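Polyketide synthase (Lyngbya majuscula 19L, PDB 3QIT) probably releases the finished polyketide chain in curacin A biosynthesis, as a thioesterase whose action is coupled to decarboxylation and sulfate elimination to give a terminal alkene. Local coordinates at residues H102-G105 against A106-T110; S114-P117 against K118-K121; S182-L185 against A186-I189; Q191-G195 against G196-S200. All blocks are in the same frame, centred on the assembly; numbering follows the deposited sequence.

Contact 1. Residues H102-G105 against A106-T110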
loop_
_atom_site.group_PDB
_atom_site.type_symbol
_atom_site.label_atom_id
_atom_site.label_comp_id
_atom_site.label_asym_id
_atom_site.label_seq_id
_atom_site.Cartn_x
_atom_site.Cartn_y
_atom_site.Cartn_z
ATOM N N HIS B 102 4.712 1.454 -21.181
ATOM C CA HIS B 102 3.536 1.077 -21.969
ATOM C C HIS B 102 2.314 0.912 -21.053
ATOM O O HIS B 102 2.366 0.147 -20.080
ATOM C CB HIS B 102 3.753 -0.256 -22.674
ATOM C CG HIS B 102 2.526 -0.750 -23.375
ATOM N ND1 HIS B 102 1.820 -1.857 -22.957
ATOM C CD2 HIS B 102 1.868 -0.268 -24.454
ATOM C CE1 HIS B 102 0.781 -2.040 -23.758
ATOM N NE2 HIS B 102 0.778 -1.085 -24.664
ATOM N N SER B 103 1.226 1.601 -21.386
ATOM C CA SER B 103 -0.056 1.497 -20.611
ATOM C C SER B 103 0.121 1.800 -19.113
ATOM O O SER B 103 0.544 2.906 -18.775
ATOM C CB SER B 103 -0.716 0.141 -20.859
ATOM O OG SER B 103 -2.056 0.175 -20.394
ATOM N N MET B 104 -0.197 0.868 -18.195
ATOM C CA MET B 104 0.169 1.105 -16.774
ATOM C C MET B 104 1.642 1.509 -16.578
ATOM O O MET B 104 1.965 2.332 -15.706
ATOM C CB MET B 104 -0.157 -0.094 -15.864
ATOM C CG MET B 104 0.183 0.188 -14.393
ATOM S SD MET B 104 -0.118 -1.247 -13.325
ATOM C CE MET B 104 1.307 -2.243 -13.729
ATOM N N GLY B 105 2.540 0.915 -17.366
ATOM C CA GLY B 105 3.939 1.278 -17.292
ATOM C C GLY B 105 4.205 2.718 -17.707
ATOM O O GLY B 105 5.119 3.342 -17.205
ATOM N N ALA B 106 3.396 3.247 -18.624
ATOM C CA ALA B 106 3.500 4.653 -19.012
ATOM C C ALA B 106 3.052 5.556 -17.868
ATOM O O ALA B 106 3.666 6.589 -17.608
ATOM C CB ALA B 106 2.661 4.921 -20.267
ATOM N N MET B 107 1.982 5.157 -17.167
ATOM C CA MET B 107 1.525 5.890 -15.974
ATOM C C MET B 107 2.654 5.898 -14.937
ATOM O O MET B 107 2.996 6.940 -14.415
ATOM C CB MET B 107 0.259 5.248 -15.362
ATOM C CG MET B 107 -0.252 5.968 -14.116
ATOM S SD MET B 107 0.620 5.515 -12.587
ATOM C CE MET B 107 0.122 3.803 -12.332
ATOM N N LEU B 108 3.253 4.736 -14.679
ATOM C CA LEU B 108 4.366 4.671 -13.715
ATOM C C LEU B 108 5.562 5.515 -14.145
ATOM O O LEU B 108 6.200 6.175 -13.314
ATOM C CB LEU B 108 4.798 3.229 -13.414
ATOM C CG LEU B 108 3.716 2.428 -12.664
ATOM C CD1 LEU B 108 4.005 0.906 -12.810
ATOM C CD2 LEU B 108 3.651 2.820 -11.193
ATOM N N ALA B 109 5.842 5.485 -15.440
ATOM C CA ALA B 109 6.917 6.280 -16.009
ATOM C C ALA B 109 6.660 7.760 -15.792
ATOM O O ALA B 109 7.589 8.491 -15.452
ATOM C CB ALA B 109 7.085 5.970 -17.486
ATOM N N THR B 110 5.419 8.216 -15.972
ATOM C CA THR B 110 5.126 9.647 -15.738
ATOM C C THR B 110 5.367 10.038 -14.279
ATOM O O THR B 110 5.855 11.134 -13.980
ATOM C CB THR B 110 3.688 10.108 -16.149
ATOM O OG1 THR B 110 2.691 9.471 -15.337
ATOM C CG2 THR B 110 3.413 9.828 -17.610
#
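Met-104 touches Met-107 and Leu-108 across the opening turn of a helix, where the fit is tight along the backbone carbonyls of Ser-103, Met-104 and Gly-105 and looser between side chains. Leu-108 N donates to Met-104 O at 2.9 Å, while Leu-108 CG rests 3.5 Å from Met-104 O and Met-107 CB packs 3.4 Å from Met-104 O on its way out of the helix. One residue earlier, Ser-103 O accepts from Met-107 N at 3.1 Å, and Ala-106 N adds a second, weak bond to the same oxygen; Ala-106 CB and Ala-109 CB press equally close on Ser-103 O and Gly-105 O, at 3.3 Å each. Gly-105 N donates to His-102 O at 2.8 Å, and the space beside this glycine is taken up closely by that oxygen.

The methionine side chains meet far less intimately. Met-104 CG lies 4.2 Å from both Met-107 CE and Leu-108 CD1; with its chi1 of -178° the Met-104 chain runs alongside Leu-108, both heading the same way, whereas Met-107 bends at chi2 and chi3 and brings its methyl CE to Met-104 CG. Ser-103 is the partly exposed residue here, its side chain turned away from the helix that follows. Just before it, the buried ring of His-102 has NE2 bonded to His-269 O.

Ser-103 pays for the sharp passage from strand to helix with a positive phi of 55°. A Gly-x-Ser-x-Gly sequence wound in this way is consistent with the nucleophile elbow of the alpha/beta hydrolase fold.

Contact 2. Residues S114-P117 against K118-K121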
loop_
_atom_site.group_PDB
_atom_site.type_symbol
_atom_site.label_atom_id
_atom_site.label_comp_id
_atom_site.label_asym_id
_atom_site.label_seq_id
_atom_site.Cartn_x
_atom_site.Cartn_y
_atom_site.Cartn_z
ATOM N N SER B 114 8.213 12.636 -12.922
ATOM C CA SER B 114 7.784 13.812 -12.153
ATOM C C SER B 114 8.615 13.976 -10.887
ATOM O O SER B 114 8.896 15.102 -10.466
ATOM C CB SER B 114 6.275 13.776 -11.854
ATOM O OG SER B 114 5.947 12.907 -10.777
ATOM N N VAL B 115 9.036 12.848 -10.319
ATOM C CA VAL B 115 9.825 12.798 -9.084
ATOM C C VAL B 115 11.335 12.952 -9.312
ATOM O O VAL B 115 12.016 13.617 -8.526
ATOM C CB VAL B 115 9.531 11.493 -8.296
ATOM C CG1 VAL B 115 10.489 11.310 -7.105
ATOM C CG2 VAL B 115 8.083 11.478 -7.820
ATOM N N ARG B 116 11.856 12.332 -10.377
ATOM C CA ARG B 116 13.282 12.320 -10.648
ATOM C C ARG B 116 13.596 12.915 -12.038
ATOM O O ARG B 116 14.255 12.261 -12.856
ATOM C CB ARG B 116 13.816 10.885 -10.625
ATOM C CG ARG B 116 13.450 10.067 -9.378
ATOM C CD ARG B 116 14.090 10.669 -8.132
ATOM N NE ARG B 116 13.836 9.838 -6.947
ATOM C CZ ARG B 116 13.796 10.297 -5.698
ATOM N NH1 ARG B 116 13.935 11.602 -5.439
ATOM N NH2 ARG B 116 13.571 9.447 -4.700
ATOM N N PRO B 117 13.134 14.147 -12.310
ATOM C CA PRO B 117 13.334 14.681 -13.665
ATOM C C PRO B 117 14.781 14.752 -14.135
ATOM O O PRO B 117 15.041 14.564 -15.322
ATOM C CB PRO B 117 12.732 16.096 -13.573
ATOM C CG PRO B 117 12.752 16.429 -12.131
ATOM C CD PRO B 117 12.440 15.122 -11.453
ATOM N N LYS B 118 15.729 15.010 -13.230
ATOM C CA LYS B 118 17.122 15.157 -13.660
ATOM C C LYS B 118 17.700 13.846 -14.197
ATOM O O LYS B 118 18.680 13.845 -14.936
ATOM C CB LYS B 118 17.991 15.703 -12.524
ATOM C CG LYS B 118 17.546 17.062 -12.013
ATOM C CD LYS B 118 18.427 17.502 -10.849
ATOM C CE LYS B 118 18.007 18.862 -10.295
ATOM N NZ LYS B 118 16.772 18.757 -9.464
ATOM N N LYS B 119 17.057 12.735 -13.856
ATOM C CA LYS B 119 17.510 11.421 -14.281
ATOM C C LYS B 119 17.032 11.014 -15.677
ATOM O O LYS B 119 17.473 9.995 -16.209
ATOM C CB LYS B 119 17.116 10.372 -13.231
ATOM C CG LYS B 119 17.862 10.612 -11.900
ATOM C CD LYS B 119 17.514 9.597 -10.820
ATOM C CE LYS B 119 18.109 9.985 -9.467
ATOM N NZ LYS B 119 19.602 10.019 -9.478
ATOM N N ILE B 120 16.158 11.812 -16.271
ATOM C CA ILE B 120 15.438 11.372 -17.483
ATOM C C ILE B 120 15.765 12.273 -18.661
ATOM O O ILE B 120 15.415 13.462 -18.665
ATOM C CB ILE B 120 13.894 11.355 -17.299
ATOM C CG1 ILE B 120 13.434 10.638 -16.003
ATOM C CG2 ILE B 120 13.201 10.758 -18.545
ATOM C CD1 ILE B 120 13.976 9.218 -15.781
ATOM N N LYS B 121 16.435 11.713 -19.665
ATOM C CA LYS B 121 16.785 12.477 -20.878
ATOM C C LYS B 121 15.543 12.719 -21.738
ATOM O O LYS B 121 15.302 13.845 -22.214
ATOM C CB LYS B 121 17.861 11.717 -21.678
ATOM C CG LYS B 121 18.243 12.309 -23.030
ATOM C CD LYS B 121 19.156 11.315 -23.767
ATOM C CE LYS B 121 20.051 12.003 -24.802
ATOM N NZ LYS B 121 19.300 12.565 -25.941
HETATM O O HOH W 1 15.744 15.864 -17.680
#
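Pro-117 O is gripped twice: Ile-120 N donates to it at 3.1 Å, and a water donates to it at 2.8 Å. The same water donates to Ile-120 O at 2.6 Å, so it bridges the two carbonyls where the turn opens. Lys-119 N donates to Arg-116 O at 3.0 Å. Such i to i+3 bonds mark a short 3-10 turn, a compact way for a chain leaving a helix to reverse.

Side chains add one aliphatic touch, Lys-119 CD against Arg-116 CB at 3.9 Å. Beyond it the two charged ends separate, the Arg-116 chain bending at chi2 (-65°) and its NE staying 6.3 Å from Lys-119 NZ. The guanidinium is taken up elsewhere, in salt bridges with Asp-86 and with Asp-149 of the second subunit. Ile-120, in contrast, is buried, its CG1 near Arg-116 O.

The turn links helix 104-115 to strand 120-126 within a beta-alpha-beta unit; Ile-120 packs on strand 97-102, and Lys-119 lies against helix 78-91.

Contact 3. Residues S182-L185 against A186-I189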
loop_
_atom_site.group_PDB
_atom_site.type_symbol
_atom_site.label_atom_id
_atom_site.label_comp_id
_atom_site.label_asym_id
_atom_site.label_seq_id
_atom_site.Cartn_x
_atom_site.Cartn_y
_atom_site.Cartn_z
ATOM N N SER B 182 5.165 -15.607 -28.940
ATOM C CA SER B 182 4.118 -16.020 -27.992
ATOM C C SER B 182 4.612 -17.203 -27.146
ATOM O O SER B 182 4.391 -17.283 -25.917
ATOM C CB SER B 182 2.796 -16.333 -28.718
ATOM O OG SER B 182 2.845 -17.590 -29.358
ATOM N N TYR B 183 5.311 -18.117 -27.783
ATOM C CA TYR B 183 5.871 -19.258 -27.078
ATOM C C TYR B 183 6.972 -18.863 -26.094
ATOM O O TYR B 183 6.968 -19.298 -24.957
ATOM C CB TYR B 183 6.395 -20.290 -28.081
ATOM C CG TYR B 183 6.791 -21.550 -27.379
ATOM C CD1 TYR B 183 5.843 -22.557 -27.129
ATOM C CD2 TYR B 183 8.079 -21.707 -26.882
ATOM C CE1 TYR B 183 6.199 -23.717 -26.447
ATOM C CE2 TYR B 183 8.449 -22.853 -26.202
ATOM C CZ TYR B 183 7.513 -23.848 -25.987
ATOM O OH TYR B 183 7.904 -24.974 -25.314
ATOM N N ILE B 184 7.911 -18.033 -26.535
ATOM C CA ILE B 184 8.971 -17.515 -25.681
ATOM C C ILE B 184 8.410 -16.836 -24.384
ATOM O O ILE B 184 8.911 -17.056 -23.252
ATOM C CB ILE B 184 9.864 -16.575 -26.558
ATOM C CG1 ILE B 184 10.765 -17.458 -27.449
ATOM C CG2 ILE B 184 10.667 -15.593 -25.719
ATOM C CD1 ILE B 184 11.385 -16.734 -28.640
ATOM N N LEU B 185 7.366 -16.043 -24.557
ATOM C CA LEU B 185 6.720 -15.343 -23.425
ATOM C C LEU B 185 6.074 -16.344 -22.461
ATOM O O LEU B 185 6.328 -16.306 -21.272
ATOM C CB LEU B 185 5.678 -14.380 -23.954
ATOM C CG LEU B 185 6.275 -13.151 -24.652
ATOM C CD1 LEU B 185 5.179 -12.457 -25.472
ATOM C CD2 LEU B 185 6.871 -12.212 -23.641
ATOM N N ALA B 186 5.311 -17.291 -23.012
ATOM C CA ALA B 186 4.626 -18.303 -22.176
ATOM C C ALA B 186 5.608 -19.203 -21.419
ATOM O O ALA B 186 5.372 -19.552 -20.267
ATOM C CB ALA B 186 3.665 -19.151 -23.032
ATOM N N GLN B 187 6.681 -19.626 -22.104
ATOM C CA GLN B 187 7.798 -20.360 -21.529
ATOM C C GLN B 187 8.315 -19.711 -20.257
ATOM O O GLN B 187 8.542 -20.388 -19.254
ATOM C CB GLN B 187 8.911 -20.393 -22.611
ATOM C CG GLN B 187 10.242 -21.056 -22.316
ATOM C CD GLN B 187 11.144 -21.055 -23.586
ATOM O OE1 GLN B 187 11.600 -20.007 -24.038
ATOM N NE2 GLN B 187 11.380 -22.228 -24.151
ATOM N N ARG B 188 8.424 -18.388 -20.270
ATOM C CA ARG B 188 8.983 -17.681 -19.135
ATOM C C ARG B 188 8.021 -17.609 -17.937
ATOM O O ARG B 188 8.451 -17.598 -16.785
ATOM C CB ARG B 188 9.452 -16.282 -19.552
ATOM C CG ARG B 188 10.229 -15.569 -18.462
ATOM C CD ARG B 188 11.096 -14.470 -19.041
ATOM N NE ARG B 188 11.895 -13.815 -17.999
ATOM C CZ ARG B 188 11.536 -12.730 -17.307
ATOM N NH1 ARG B 188 10.358 -12.159 -17.510
ATOM N NH2 ARG B 188 12.374 -12.219 -16.395
ATOM N N ILE B 189 6.724 -17.570 -18.228
ATOM C CA ILE B 189 5.726 -17.317 -17.186
ATOM C C ILE B 189 4.744 -18.452 -16.981
ATOM O O ILE B 189 3.612 -18.224 -16.581
ATOM C CB ILE B 189 4.982 -15.981 -17.382
ATOM C CG1 ILE B 189 4.309 -15.880 -18.773
ATOM C CG2 ILE B 189 5.957 -14.798 -17.074
ATOM C CD1 ILE B 189 3.242 -14.739 -18.826
HETATM O O HOH W 2 11.371 -17.760 -22.823
#
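Tyr-183 and Gln-187 sit one helical turn apart, and their side chains meet obliquely at the rim of the aromatic ring. Tyr-183 swings its ring away from its own backbone N (chi1 -172°) along the outside of the helix, while the Gln-187 chain is stretched out beyond CG. Gln-187 NE2 therefore arrives at the edge of the ring, near its plane and 3.6 Å from Tyr-183 CE2, with amide and ring planes 76° apart. A water links the other end of the amide, Gln-187 OE1, to Ile-184 O, donating to both at 2.6 Å. Both residues are also tied at the backbone, Gln-187 N to Tyr-183 O at 2.9 Å.

A different conformation appears where the helix ends. Ile-189 has left helical backbone angles, and its chi1 of 56° wedges CG1 between its own N and carbonyl carbon, bringing it within 3.2 Å of Leu-185 O. Leu-185 O takes weak bonds from Arg-188 N, at 3.1 Å, and from Ile-189 N, at 3.3 Å, and a further hydrogen bond from Gln-38 NE2. The last backbone bonds of the helix are thus weak, with Leu-185 O shared by two of them. Arg-188, extended from CG to NE, leads its guanidinium away from the helix to salt bridges with Asp-60 and Glu-6 and a hydrogen bond to Gln-38.

Around this end of helix 179-188, Leu-185 and Ala-186 pack on helix 163-173, and the Arg-188 chain crosses to strand 14-21 of the main sheet.

Contact 4. Residues Q191-G195 against G196-S200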
loop_
_atom_site.group_PDB
_atom_site.type_symbol
_atom_site.label_atom_id
_atom_site.label_comp_id
_atom_site.label_asym_id
_atom_site.label_seq_id
_atom_site.Cartn_x
_atom_site.Cartn_y
_atom_site.Cartn_z
ATOM N N GLN B 191 4.507 -22.597 -15.126
ATOM C CA GLN B 191 5.151 -23.545 -14.227
ATOM C C GLN B 191 4.199 -24.715 -14.042
ATOM O O GLN B 191 2.966 -24.524 -14.141
ATOM C CB GLN B 191 5.476 -22.890 -12.876
ATOM C CG GLN B 191 4.221 -22.593 -12.029
ATOM C CD GLN B 191 4.478 -21.785 -10.758
ATOM O OE1 GLN B 191 3.555 -21.568 -9.981
ATOM N NE2 GLN B 191 5.705 -21.313 -10.566
ATOM N N PRO B 192 4.746 -25.915 -13.770
ATOM C CA PRO B 192 3.879 -27.082 -13.547
ATOM C C PRO B 192 2.966 -26.899 -12.329
ATOM O O PRO B 192 3.389 -26.340 -11.300
ATOM C CB PRO B 192 4.869 -28.227 -13.298
ATOM C CG PRO B 192 6.188 -27.764 -13.905
ATOM C CD PRO B 192 6.184 -26.258 -13.692
ATOM N N ASN B 193 1.730 -27.371 -12.454
ATOM C CA ASN B 193 0.758 -27.320 -11.379
ATOM C C ASN B 193 -0.427 -28.225 -11.670
ATOM O O ASN B 193 -1.000 -28.178 -12.769
ATOM C CB ASN B 193 0.251 -25.890 -11.194
ATOM C CG ASN B 193 -0.797 -25.766 -10.092
ATOM O OD1 ASN B 193 -1.986 -25.603 -10.368
ATOM N ND2 ASN B 193 -0.356 -25.824 -8.846
ATOM N N GLN B 194 -0.782 -29.046 -10.684
ATOM C CA GLN B 194 -2.022 -29.839 -10.728
ATOM C C GLN B 194 -2.219 -30.616 -12.042
ATOM O O GLN B 194 -3.335 -30.701 -12.565
ATOM C CB GLN B 194 -3.235 -28.948 -10.416
ATOM C CG GLN B 194 -3.258 -28.410 -8.984
ATOM C CD GLN B 194 -4.515 -27.618 -8.667
ATOM O OE1 GLN B 194 -5.557 -28.182 -8.316
ATOM N NE2 GLN B 194 -4.417 -26.303 -8.768
ATOM N N GLY B 195 -1.132 -31.180 -12.570
ATOM C CA GLY B 195 -1.201 -31.978 -13.788
ATOM C C GLY B 195 -0.957 -31.298 -15.125
ATOM O O GLY B 195 -0.815 -31.965 -16.144
ATOM N N GLY B 196 -0.924 -29.968 -15.139
ATOM C CA GLY B 196 -0.605 -29.229 -16.353
ATOM C C GLY B 196 0.340 -28.099 -16.003
ATOM O O GLY B 196 1.267 -28.286 -15.210
ATOM N N VAL B 197 0.101 -26.918 -16.568
ATOM C CA VAL B 197 0.926 -25.743 -16.230
ATOM C C VAL B 197 0.015 -24.557 -15.953
ATOM O O VAL B 197 -1.081 -24.479 -16.488
ATOM C CB VAL B 197 1.960 -25.373 -17.326
ATOM C CG1 VAL B 197 2.884 -26.560 -17.598
ATOM C CG2 VAL B 197 1.269 -24.902 -18.630
ATOM N N ARG B 198 0.480 -23.658 -15.104
ATOM C CA ARG B 198 -0.281 -22.460 -14.771
ATOM C C ARG B 198 0.622 -21.260 -14.959
ATOM O O ARG B 198 1.861 -21.401 -15.018
ATOM C CB ARG B 198 -0.762 -22.517 -13.333
ATOM C CG ARG B 198 0.355 -22.445 -12.296
ATOM C CD ARG B 198 -0.200 -22.426 -10.859
ATOM N NE ARG B 198 0.887 -22.384 -9.879
ATOM C CZ ARG B 198 0.730 -22.363 -8.552
ATOM N NH1 ARG B 198 -0.482 -22.361 -8.009
ATOM N NH2 ARG B 198 1.799 -22.342 -7.766
ATOM N N TRP B 199 0.021 -20.072 -15.032
ATOM C CA TRP B 199 0.813 -18.856 -15.012
ATOM C C TRP B 199 1.636 -18.753 -13.739
ATOM O O TRP B 199 1.184 -19.155 -12.674
ATOM C CB TRP B 199 -0.064 -17.609 -15.088
ATOM C CG TRP B 199 -0.939 -17.507 -16.326
ATOM C CD1 TRP B 199 -2.292 -17.381 -16.341
ATOM C CD2 TRP B 199 -0.510 -17.467 -17.699
ATOM N NE1 TRP B 199 -2.744 -17.237 -17.635
ATOM C CE2 TRP B 199 -1.673 -17.331 -18.494
ATOM C CE3 TRP B 199 0.750 -17.543 -18.341
ATOM C CZ2 TRP B 199 -1.629 -17.259 -19.893
ATOM C CZ3 TRP B 199 0.797 -17.470 -19.736
ATOM C CH2 TRP B 199 -0.393 -17.341 -20.499
ATOM N N SER B 200 2.847 -18.216 -13.853
ATOM C CA SER B 200 3.723 -18.133 -12.689
ATOM C C SER B 200 3.803 -16.711 -12.106
ATOM O O SER B 200 4.471 -16.483 -11.094
ATOM C CB SER B 200 5.108 -18.686 -13.041
ATOM O OG SER B 200 5.680 -17.888 -14.044
HETATM O O HOH W 3 5.820 -18.336 -9.135
#
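Gln-191 pairs with Arg-198 and Asn-193 with Gly-196 in a two-stranded beta hairpin closed by a type I' turn. Backbone hydrogen bonds come first. Gln-191 and Arg-198 exchange two, the shorter from Arg-198 N to Gln-191 O at 2.8 Å; Asn-193 and Gly-196 exchange another two at the mouth of the turn. Gln-194 and Gly-195 occupy the turn itself with positive phi, Gly-195 at a backbone angle that suits glycine. Between these bonded pairs lies the non-hydrogen-bonded pair Pro-192 and Val-197, whose side chains diverge.

Side-chain polar bonding gathers on one face. Arg-198 takes Gln-191 OE1 side-on, from NE at 2.8 Å and from NH2 at 2.9 Å, NE lying in the carbonyl plane on a lone pair. The CB atoms of the two residues lie on the same face; the chi1 values (70° for Gln-191, 67° for Arg-198) then turn the amide and guanidinium towards each other. Two bonds to one oxygen restrain the rotation of the guanidinium.

Stacking completes the grip. The Asn-193 amide lies over one face of the guanidinium, planes 8° apart, with ND2 offset toward the rim and 3.6 Å from Arg-198 CZ; its OD1 meanwhile accepts from Gln-194 NE2. Trp-199 turns away from the other strand, stacking on Trp-201.

Weaker CH...O contacts fill the gap between the bonded pairs: Pro-192 CA approaches Gly-196 O at 3.3 Å, and Val-197 CA approaches Gln-191 O at 3.2 Å.

Overall arrangement
Contact 1 lies near the centre of the chain and contact 2 on the surface, yet both use helix 104-115, one at its start and the other where it gives way to strand 120-126; their centres are about 14 Å apart. Contact 3 is largely buried and contact 4 lies at the surface; these two touch through Ile-189 O and Ser-200 N, a probable hydrogen bond, as helix 179-188 runs on into the hairpin. Contacts 2 and 3 fall on opposite sides of the chain's centre. Contact 1 is apolar and helical; contact 3, also helical, holds a charged arginine and a water. Contact 2 combines water with intersubunit charge, contact 4 hairpin bonds with an amide-guanidinium stack.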